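Local coordinates for protein putative TIM-barrel metal-dependent hydrolase (PDB 4DZI) that probably catalyses a metal-dependent hydrolysis as a member of the amidohydrolase superfamily, holding two metal ions in its active site, at residues E179-V184 / D214-R219. Numbering follows the deposited sequence.
Sequences EEVDFV and DPVWAR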
loop_
_atom_site.group_PDB
_atom_site.type_symbol
_atom_site.label_atom_id
_atom_site.label_comp_id
_atom_site.label_asym_id
_atom_site.label_seq_id
_atom_site.Cartn_x
_atom_site.Cartn_y
_atom_site.Cartn_z
ATOM N N GLU C 179 17.746 -27.475 -2.552
ATOM C CA GLU C 179 17.624 -28.785 -1.893
ATOM C C GLU C 179 16.224 -29.068 -1.369
ATOM O O GLU C 179 15.753 -30.176 -1.458
ATOM C CB GLU C 179 18.610 -28.938 -0.737
ATOM C CG GLU C 179 20.056 -28.934 -1.192
ATOM C CD GLU C 179 21.013 -29.001 -0.023
ATOM O OE1 GLU C 179 20.646 -29.622 1.000
ATOM O OE2 GLU C 179 22.119 -28.429 -0.130
ATOM N N GLU C 180 15.580 -28.073 -0.756
ATOM C CA GLU C 180 14.223 -28.298 -0.289
ATOM C C GLU C 180 13.284 -28.587 -1.458
ATOM O O GLU C 180 12.409 -29.435 -1.358
ATOM C CB GLU C 180 13.696 -27.084 0.510
ATOM C CG GLU C 180 12.450 -27.457 1.310
ATOM C CD GLU C 180 12.780 -28.378 2.483
ATOM O OE1 GLU C 180 13.877 -28.213 3.093
ATOM O OE2 GLU C 180 11.948 -29.249 2.813
ATOM N N VAL C 181 13.433 -27.851 -2.555
ATOM C CA VAL C 181 12.539 -28.031 -3.670
ATOM C C VAL C 181 12.754 -29.442 -4.256
ATOM O O VAL C 181 11.811 -30.176 -4.504
ATOM C CB VAL C 181 12.767 -27.008 -4.788
ATOM C CG1 VAL C 181 12.037 -27.459 -6.042
ATOM C CG2 VAL C 181 12.316 -25.616 -4.372
ATOM N N ASP C 182 14.009 -29.822 -4.457
ATOM C CA ASP C 182 14.287 -31.181 -4.934
ATOM C C ASP C 182 13.663 -32.243 -4.029
ATOM O O ASP C 182 13.088 -33.217 -4.522
ATOM C CB ASP C 182 15.803 -31.416 -5.070
ATOM C CG ASP C 182 16.396 -30.685 -6.260
ATOM O OD1 ASP C 182 15.607 -30.228 -7.125
ATOM O OD2 ASP C 182 17.647 -30.570 -6.337
ATOM N N PHE C 183 13.778 -32.066 -2.716
ATOM C CA PHE C 183 13.228 -33.025 -1.772
ATOM C C PHE C 183 11.699 -33.127 -1.898
ATOM O O PHE C 183 11.163 -34.222 -1.964
ATOM C CB PHE C 183 13.620 -32.673 -0.328
ATOM C CG PHE C 183 12.721 -33.299 0.704
ATOM C CD1 PHE C 183 11.653 -32.583 1.237
ATOM C CD2 PHE C 183 12.940 -34.592 1.142
ATOM C CE1 PHE C 183 10.811 -33.155 2.177
ATOM C CE2 PHE C 183 12.110 -35.168 2.089
ATOM C CZ PHE C 183 11.044 -34.454 2.605
ATOM N N VAL C 184 10.992 -31.993 -1.914
ATOM C CA VAL C 184 9.513 -32.052 -2.000
ATOM C C VAL C 184 8.998 -32.523 -3.362
ATOM O O VAL C 184 8.030 -33.269 -3.427
ATOM C CB VAL C 184 8.797 -30.733 -1.531
ATOM C CG1 VAL C 184 9.210 -30.386 -0.091
ATOM C CG2 VAL C 184 9.066 -29.577 -2.493
ATOM N N ASP C 214 16.882 -17.648 -9.032
ATOM C CA ASP C 214 16.591 -18.282 -10.309
ATOM C C ASP C 214 16.639 -19.825 -10.301
ATOM O O ASP C 214 15.827 -20.459 -10.953
ATOM C CB ASP C 214 17.509 -17.739 -11.404
ATOM C CG ASP C 214 17.063 -16.377 -11.883
ATOM O OD1 ASP C 214 15.830 -16.135 -11.846
ATOM O OD2 ASP C 214 17.930 -15.547 -12.259
ATOM N N PRO C 215 17.600 -20.421 -9.587
ATOM C CA PRO C 215 17.618 -21.892 -9.603
ATOM C C PRO C 215 16.333 -22.539 -9.023
ATOM O O PRO C 215 15.836 -23.517 -9.570
ATOM C CB PRO C 215 18.863 -22.224 -8.779
ATOM C CG PRO C 215 19.766 -21.039 -9.028
ATOM C CD PRO C 215 18.838 -19.855 -9.008
ATOM N N VAL C 216 15.788 -21.959 -7.956
ATOM C CA VAL C 216 14.488 -22.403 -7.423
ATOM C C VAL C 216 13.356 -22.229 -8.450
ATOM O O VAL C 216 12.591 -23.161 -8.687
ATOM C CB VAL C 216 14.154 -21.664 -6.103
ATOM C CG1 VAL C 216 12.713 -21.966 -5.663
ATOM C CG2 VAL C 216 15.148 -22.067 -5.011
ATOM N N TRP C 217 13.181 -21.036 -9.011
ATOM C CA TRP C 217 12.098 -20.871 -9.997
ATOM C C TRP C 217 12.270 -21.781 -11.183
ATOM O O TRP C 217 11.270 -22.281 -11.730
ATOM C CB TRP C 217 11.989 -19.452 -10.523
ATOM C CG TRP C 217 11.836 -18.410 -9.452
ATOM C CD1 TRP C 217 12.627 -17.270 -9.254
ATOM C CD2 TRP C 217 10.846 -18.376 -8.373
ATOM N NE1 TRP C 217 12.179 -16.539 -8.190
ATOM C CE2 TRP C 217 11.126 -17.163 -7.599
ATOM C CE3 TRP C 217 9.769 -19.207 -7.986
ATOM C CZ2 TRP C 217 10.353 -16.791 -6.506
ATOM C CZ3 TRP C 217 9.012 -18.829 -6.875
ATOM C CH2 TRP C 217 9.302 -17.653 -6.149
ATOM N N ALA C 218 13.517 -22.008 -11.602
ATOM C CA ALA C 218 13.734 -22.933 -12.728
ATOM C C ALA C 218 13.319 -24.379 -12.374
ATOM O O ALA C 218 12.701 -25.071 -13.203
ATOM C CB ALA C 218 15.189 -22.884 -13.230
ATOM N N ARG C 219 13.651 -24.838 -11.160
ATOM C CA ARG C 219 13.187 -26.165 -10.746
ATOM C C ARG C 219 11.654 -26.284 -10.801
ATOM O O ARG C 219 11.110 -27.268 -11.286
ATOM C CB ARG C 219 13.686 -26.550 -9.357
ATOM C CG ARG C 219 15.177 -26.824 -9.231
ATOM C CD ARG C 219 15.628 -28.090 -9.954
ATOM N NE ARG C 219 16.727 -28.744 -9.225
ATOM C CZ ARG C 219 18.010 -28.370 -9.245
ATOM N NH1 ARG C 219 18.419 -27.322 -9.960
ATOM N NH2 ARG C 219 18.899 -29.057 -8.532
#
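The guanidinium of Arg-219 meets the carboxylate of Asp-182 at its edge, with the two planes 23° apart. Within this pair of segments the partner at that edge, near the guanidinium plane, is Asp-182 OD1. The grip is side-on, through two nitrogens of the arginine. Arg-219 NE donates to Asp-182 OD1 at 2.8 Å. Arg-219 NH2 donates to Asp-182 OD2 at 2.9 Å. Both oxygens accept on their syn lone pairs, and both sit 20° out of the guanidinium plane. The bonds are moderately bent. This salt bridge fixes the rotation of both groups at the outer side of the helix pair. The arginine chain bends at chi2 and chi3, which lays NE and NH2 along the carboxylate.

Helices 174-186 and 214-223 are neighbours on the outside of the TIM barrel. Helix 174-186 precedes strand 192-193, and helix 214-223 precedes strand 227-230; the two strands are adjacent and parallel in the sheet. The helix segments run almost parallel, 15° apart, with axes 9.9 Å from each other. Deeper between them, Val-181 CG2 packs on Val-216 CG1 at 3.9 Å. Val-181 CG1 is set anti to the backbone N, which turns it to the arginine, and it meets Arg-219 CB at 3.8 Å. Val-178, one turn before Asp-182, also touches the Arg-219 side chain. Ala-177 and Val-178 extend the apolar seam by also packing on Val-216.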